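Long-range contacts in polymerase cofactor VP35 (Reston ebolavirus, PDB 3KS8), which binds double-stranded RNA through its C-terminal domain and probably serves as a cofactor of the viral polymerase: residues H104-A109 against I122-R127; I138-S143 against L171-D176. All blocks are in the same frame, centred on the assembly; numbering follows the deposited sequence.

Interaction 1 of 2, residues H104-A109 against I122-R127; sequences HAEFQA and IQITKR. With nucleotides of chain B; nucleotides of chain A.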
# COMPACT_ATOMS: atom_id res chain seq x y z
N HIS D 104 -15.18 0.97 4.24
CA HIS D 104 -15.14 1.35 5.64
C HIS D 104 -14.32 0.31 6.40
O HIS D 104 -13.52 0.64 7.27
CB HIS D 104 -16.56 1.41 6.22
CG HIS D 104 -16.62 1.89 7.64
ND1 HIS D 104 -17.33 1.22 8.62
CD2 HIS D 104 -16.07 2.97 8.24
CE1 HIS D 104 -17.21 1.87 9.76
NE2 HIS D 104 -16.45 2.93 9.56
N ALA D 105 -14.53 -0.95 6.06
CA ALA D 105 -13.88 -2.04 6.76
C ALA D 105 -12.36 -1.95 6.58
O ALA D 105 -11.60 -2.10 7.53
CB ALA D 105 -14.41 -3.36 6.25
N GLU D 106 -11.91 -1.71 5.35
CA GLU D 106 -10.48 -1.54 5.10
C GLU D 106 -9.92 -0.30 5.83
O GLU D 106 -8.78 -0.32 6.33
CB GLU D 106 -10.18 -1.46 3.61
CG GLU D 106 -8.72 -1.25 3.31
CD GLU D 106 -7.85 -2.38 3.82
OE1 GLU D 106 -6.81 -2.09 4.45
OE2 GLU D 106 -8.22 -3.56 3.59
N PHE D 107 -10.70 0.76 5.90
CA PHE D 107 -10.25 1.94 6.64
C PHE D 107 -9.98 1.56 8.09
O PHE D 107 -8.94 1.92 8.64
CB PHE D 107 -11.28 3.07 6.56
CG PHE D 107 -10.79 4.37 7.14
CD1 PHE D 107 -9.78 5.09 6.51
CD2 PHE D 107 -11.34 4.89 8.30
CE1 PHE D 107 -9.31 6.31 7.05
CE2 PHE D 107 -10.88 6.10 8.85
CZ PHE D 107 -9.87 6.81 8.21
N GLN D 108 -10.90 0.83 8.71
CA GLN D 108 -10.77 0.43 10.12
C GLN D 108 -9.61 -0.53 10.33
O GLN D 108 -8.83 -0.39 11.28
CB GLN D 108 -12.06 -0.25 10.62
CG GLN D 108 -13.30 0.64 10.66
CD GLN D 108 -13.07 1.93 11.44
OE1 GLN D 108 -12.12 2.04 12.22
NE2 GLN D 108 -13.95 2.91 11.23
N ALA D 109 -9.49 -1.51 9.44
CA ALA D 109 -8.45 -2.52 9.55
C ALA D 109 -7.07 -1.91 9.46
O ALA D 109 -6.14 -2.39 10.10
CB ALA D 109 -8.63 -3.59 8.49
N ILE D 122 -4.78 5.63 1.60
CA ILE D 122 -3.92 5.04 0.59
C ILE D 122 -4.10 3.51 0.49
O ILE D 122 -4.10 2.95 -0.62
CB ILE D 122 -2.46 5.39 0.91
CG1 ILE D 122 -2.25 6.89 0.74
CG2 ILE D 122 -1.52 4.58 0.03
CD1 ILE D 122 -0.82 7.31 0.73
N GLN D 123 -4.27 2.84 1.62
CA GLN D 123 -4.42 1.39 1.63
C GLN D 123 -5.68 1.00 0.91
O GLN D 123 -5.71 0.01 0.17
CB GLN D 123 -4.47 0.83 3.06
CG GLN D 123 -3.28 1.15 3.95
CD GLN D 123 -1.97 0.57 3.46
OE1 GLN D 123 -0.98 0.55 4.19
NE2 GLN D 123 -1.95 0.06 2.24
N ILE D 124 -6.75 1.76 1.13
CA ILE D 124 -7.98 1.53 0.38
C ILE D 124 -7.73 1.51 -1.13
O ILE D 124 -8.20 0.63 -1.83
CB ILE D 124 -9.05 2.59 0.68
CG1 ILE D 124 -9.55 2.43 2.12
CG2 ILE D 124 -10.20 2.44 -0.28
CD1 ILE D 124 -10.10 3.70 2.72
N THR D 125 -6.98 2.49 -1.64
CA THR D 125 -6.79 2.59 -3.08
C THR D 125 -6.02 1.38 -3.58
O THR D 125 -6.25 0.88 -4.67
CB THR D 125 -6.08 3.91 -3.49
OG1 THR D 125 -4.75 3.92 -2.97
CG2 THR D 125 -6.81 5.10 -2.93
N LYS D 126 -5.12 0.88 -2.74
CA LYS D 126 -4.24 -0.22 -3.13
C LYS D 126 -4.83 -1.60 -2.85
O LYS D 126 -4.37 -2.58 -3.44
CB LYS D 126 -2.90 -0.09 -2.43
CG LYS D 126 -2.08 1.06 -2.95
CD LYS D 126 -0.84 1.28 -2.14
CE LYS D 126 -0.16 2.59 -2.52
NZ LYS D 126 0.45 2.55 -3.86
N ARG D 127 -5.83 -1.68 -1.97
CA ARG D 127 -6.37 -2.97 -1.53
C ARG D 127 -7.79 -3.25 -2.00
O ARG D 127 -8.15 -4.41 -2.23
CB ARG D 127 -6.32 -3.09 -0.01
CG ARG D 127 -4.94 -3.40 0.51
CD ARG D 127 -4.86 -3.26 2.01
NE ARG D 127 -3.48 -3.26 2.47
CZ ARG D 127 -3.08 -2.78 3.64
NH1 ARG D 127 -3.96 -2.27 4.49
NH2 ARG D 127 -1.79 -2.82 3.96
P U B 18 3.12 -0.34 -3.07
OP1 U B 18 2.54 -1.64 -3.49
OP2 U B 18 2.78 0.89 -3.80
O5' U B 18 2.78 0.01 -1.54
C5' U B 18 2.99 -0.88 -0.47
C4' U B 18 2.80 -0.18 0.86
O4' U B 18 3.62 1.01 0.99
C3' U B 18 1.41 0.37 1.12
O3' U B 18 0.49 -0.67 1.35
C2' U B 18 1.72 1.22 2.36
O2' U B 18 1.95 0.43 3.52
C1' U B 18 3.02 1.90 1.92
N1 U B 18 2.87 3.24 1.28
C2 U B 18 2.77 4.38 2.06
O2 U B 18 2.77 4.39 3.28
N3 U B 18 2.65 5.55 1.37
C4 U B 18 2.63 5.72 0.02
O4 U B 18 2.52 6.85 -0.44
C5 U B 18 2.76 4.51 -0.74
C6 U B 18 2.87 3.34 -0.09
O5' A A 1 2.26 14.59 5.73
C5' A A 1 1.21 14.43 6.69
C4' A A 1 1.26 13.08 7.40
O4' A A 1 0.32 12.16 6.77
C3' A A 1 2.59 12.34 7.36
O3' A A 1 3.43 12.71 8.45
C2' A A 1 2.16 10.87 7.43
O2' A A 1 1.81 10.42 8.73
C1' A A 1 0.95 10.91 6.52
N9 A A 1 1.28 10.84 5.10
C8 A A 1 1.34 11.89 4.22
N7 A A 1 1.66 11.55 2.99
C5 A A 1 1.81 10.17 3.06
C6 A A 1 2.15 9.22 2.09
N6 A A 1 2.40 9.52 0.81
N1 A A 1 2.23 7.93 2.49
C2 A A 1 1.98 7.63 3.77
N3 A A 1 1.65 8.44 4.78
C4 A A 1 1.58 9.72 4.35

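Interaction 2 of 2, residues I138-S143 against L171-D176; sequences IIHIRS and LFKMQD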
# COMPACT_ATOMS: atom_id res chain seq x y z
N ILE D 138 -12.24 13.02 -13.64
CA ILE D 138 -12.01 14.35 -14.20
C ILE D 138 -12.89 15.32 -13.44
O ILE D 138 -14.05 15.04 -13.15
CB ILE D 138 -12.37 14.44 -15.71
CG1 ILE D 138 -11.54 13.48 -16.57
CG2 ILE D 138 -12.16 15.86 -16.22
CD1 ILE D 138 -11.60 12.01 -16.16
N ILE D 139 -12.33 16.47 -13.10
CA ILE D 139 -13.06 17.49 -12.39
C ILE D 139 -12.83 18.79 -13.14
O ILE D 139 -11.73 19.33 -13.11
CB ILE D 139 -12.55 17.62 -10.96
CG1 ILE D 139 -12.84 16.33 -10.20
CG2 ILE D 139 -13.18 18.82 -10.26
CD1 ILE D 139 -12.18 16.25 -8.84
N HIS D 140 -13.87 19.27 -13.83
CA HIS D 140 -13.76 20.50 -14.63
C HIS D 140 -13.75 21.75 -13.76
O HIS D 140 -14.68 21.98 -12.99
CB HIS D 140 -14.89 20.58 -15.65
CG HIS D 140 -14.76 19.60 -16.77
ND1 HIS D 140 -13.94 19.83 -17.86
CD2 HIS D 140 -15.32 18.39 -16.97
CE1 HIS D 140 -14.01 18.80 -18.68
NE2 HIS D 140 -14.84 17.91 -18.16
N ILE D 141 -12.70 22.54 -13.90
CA ILE D 141 -12.56 23.80 -13.17
C ILE D 141 -12.19 24.90 -14.15
O ILE D 141 -11.86 24.63 -15.31
CB ILE D 141 -11.49 23.69 -12.07
CG1 ILE D 141 -10.10 23.53 -12.68
CG2 ILE D 141 -11.77 22.49 -11.19
CD1 ILE D 141 -9.00 23.57 -11.65
N ARG D 142 -12.25 26.14 -13.69
CA ARG D 142 -11.87 27.28 -14.53
C ARG D 142 -10.36 27.43 -14.63
O ARG D 142 -9.77 27.32 -15.72
CB ARG D 142 -12.50 28.55 -13.96
CG ARG D 142 -13.98 28.50 -14.10
CD ARG D 142 -14.69 29.55 -13.33
NE ARG D 142 -16.11 29.36 -13.52
CZ ARG D 142 -17.05 29.84 -12.73
NH1 ARG D 142 -16.71 30.56 -11.67
NH2 ARG D 142 -18.33 29.59 -12.99
N SER D 143 -9.74 27.71 -13.49
CA SER D 143 -8.30 27.88 -13.45
C SER D 143 -7.72 27.30 -12.18
O SER D 143 -8.43 27.01 -11.23
CB SER D 143 -7.94 29.36 -13.54
OG SER D 143 -8.30 30.03 -12.34
N LEU D 171 -8.16 14.40 -11.71
CA LEU D 171 -7.58 15.19 -12.78
C LEU D 171 -8.34 16.49 -12.92
O LEU D 171 -9.52 16.49 -13.24
CB LEU D 171 -7.61 14.40 -14.08
CG LEU D 171 -6.80 13.10 -14.05
CD1 LEU D 171 -7.25 12.15 -15.17
CD2 LEU D 171 -5.28 13.36 -14.13
N PHE D 172 -7.67 17.60 -12.65
CA PHE D 172 -8.26 18.92 -12.77
C PHE D 172 -8.12 19.44 -14.19
O PHE D 172 -7.00 19.70 -14.64
CB PHE D 172 -7.59 19.88 -11.79
CG PHE D 172 -7.85 19.52 -10.37
CD1 PHE D 172 -9.14 19.62 -9.85
CD2 PHE D 172 -6.83 19.07 -9.55
CE1 PHE D 172 -9.40 19.27 -8.54
CE2 PHE D 172 -7.09 18.73 -8.23
CZ PHE D 172 -8.38 18.83 -7.73
N LYS D 173 -9.25 19.59 -14.89
CA LYS D 173 -9.26 20.09 -16.26
C LYS D 173 -9.72 21.54 -16.29
O LYS D 173 -10.85 21.86 -15.94
CB LYS D 173 -10.17 19.23 -17.13
CG LYS D 173 -10.00 19.49 -18.61
CD LYS D 173 -10.67 18.42 -19.45
CE LYS D 173 -10.76 18.84 -20.91
NZ LYS D 173 -9.45 19.31 -21.44
N MET D 174 -8.83 22.43 -16.70
CA MET D 174 -9.10 23.86 -16.66
C MET D 174 -9.56 24.35 -18.04
O MET D 174 -9.50 23.61 -19.02
CB MET D 174 -7.85 24.59 -16.18
CG MET D 174 -7.37 24.05 -14.84
SD MET D 174 -5.67 24.42 -14.39
CE MET D 174 -4.87 22.84 -14.65
N GLN D 175 -10.03 25.59 -18.12
CA GLN D 175 -10.63 26.06 -19.37
C GLN D 175 -9.62 26.45 -20.43
O GLN D 175 -9.98 26.70 -21.57
CB GLN D 175 -11.60 27.20 -19.10
CG GLN D 175 -12.94 26.70 -18.62
CD GLN D 175 -13.71 27.73 -17.82
OE1 GLN D 175 -13.20 28.81 -17.49
NE2 GLN D 175 -14.96 27.40 -17.51
N ASP D 176 -8.34 26.50 -20.05
CA ASP D 176 -7.27 26.66 -21.04
C ASP D 176 -6.77 25.33 -21.65
O ASP D 176 -5.79 25.31 -22.40
CB ASP D 176 -6.09 27.42 -20.42
CG ASP D 176 -5.62 26.81 -19.11
OD1 ASP D 176 -5.62 27.53 -18.09
OD2 ASP D 176 -5.26 25.61 -19.11

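Interaction 1 of 2, residues H104-A109 against I122-R127
Glu-106 points toward helix 117-127 and meets Arg-127 in a salt bridge, their side chains crossing at about a right angle. Arg-127 NH1 gives its hydrogen to Glu-106 OE1 at 2.9 Å, on the syn side but tilted well out of the carboxylate plane. The oxygen lies at the guanidinium edge and close to its plane, but the two flat groups are turned 65° apart. With CG anti to the backbone N (chi1 178°) and a bend at chi2, the Glu-106 chain slides past Ile-124 in the opposite direction, Glu-106 CG 4.0 Å from Ile-124 CG1, before the carboxylate turns to the arginine. Beside this polar pair, Ile-124 CD1 packs against Phe-107 CD1 at 4.0 Å. Gln-123 is bent at chi2 so that its NE2 lies over the centre of the Arg-127 guanidinium, 3.3 Å above the plane. That same NE2 donates to O3' of U18 of chain B at 2.7 Å, and Lys-126 NZ donates to OP2 of the same nucleotide at 2.9 Å, so helix 117-127 carries RNA contacts beside the helix-helix contact. Arg-166 of the second subunit forms a salt bridge with Glu-106 OE2, giving the carboxylate a second cationic partner. The axes of the two helical segments pass 9.2 Å apart at 125°; helix 65-75 closes the apolar side, with His-75 edge-to-face with Phe-107 and Met-72 against Ile-124.

Interaction 2 of 2, residues I138-S143 against L171-D176
A parallel pairing of strands 138-140 and 168-173 forms one margin of the mixed four-stranded sheet in the C-terminal RNA-binding domain of VP35, where 138-140 is an outermost strand. Ile-139 bonds to strand 168-173 through both its N and its O: the N donates to Leu-171 O at 2.8 Å, and the O accepts from Lys-173 N at 3.1 Å. The bonding continues one residue past the end of strand 138-140, Ile-141 N giving to Lys-173 O, also at 2.8 Å. Side chains divide between the two sheet faces. Ile-139 and Phe-172 lie side by side on one, Ile-139 CB 4.1 Å from Phe-172 CD1, and Gln-85 of helix 82-97 touches both. On the other, Ile-138, His-140, Leu-171 and Lys-173 gather; the imidazole runs alongside the lysine chain, His-140 CE1 to Lys-173 CD at 3.4 Å, while Ile-138 CG2 sits over one ring face toward its rim. Beyond the strands, Ile-141 CG1 stands between its backbone N and carbonyl carbon (chi1 68°), which brings it to 3.5 Å from Met-174 CG. Ile-147 adds to this apolar cluster by touching Ile-141 and Phe-172. Asp-146 OD2 accepts from Arg-142 N, just after the strand. The last link between the segments is nearly straight at its hydrogen: Gln-175 N gives to Arg-142 O at 3.0 Å, with an angle of 176°.

In the fold
Interactions 1 and 2 follow each other along the chain, helix 117-127 leading to strand 138-140, yet they share no element and lie on opposite sides of the chain's centre, with centres 28 Å apart. The helical contact is largely buried and held by side chains alone: a salt bridge beside an apolar pair, next to the RNA and the second subunit. The strand contact is at the surface, no other protein chain of the assembly touches it, and its nearest atom is about 16 Å from the nucleic acid. There the backbone supplies the hydrogen bonds, and side chains add apolar contacts on one face and mixed polar and aliphatic ones on the other and at the end. One joins helices; the other completes an edge of the sheet.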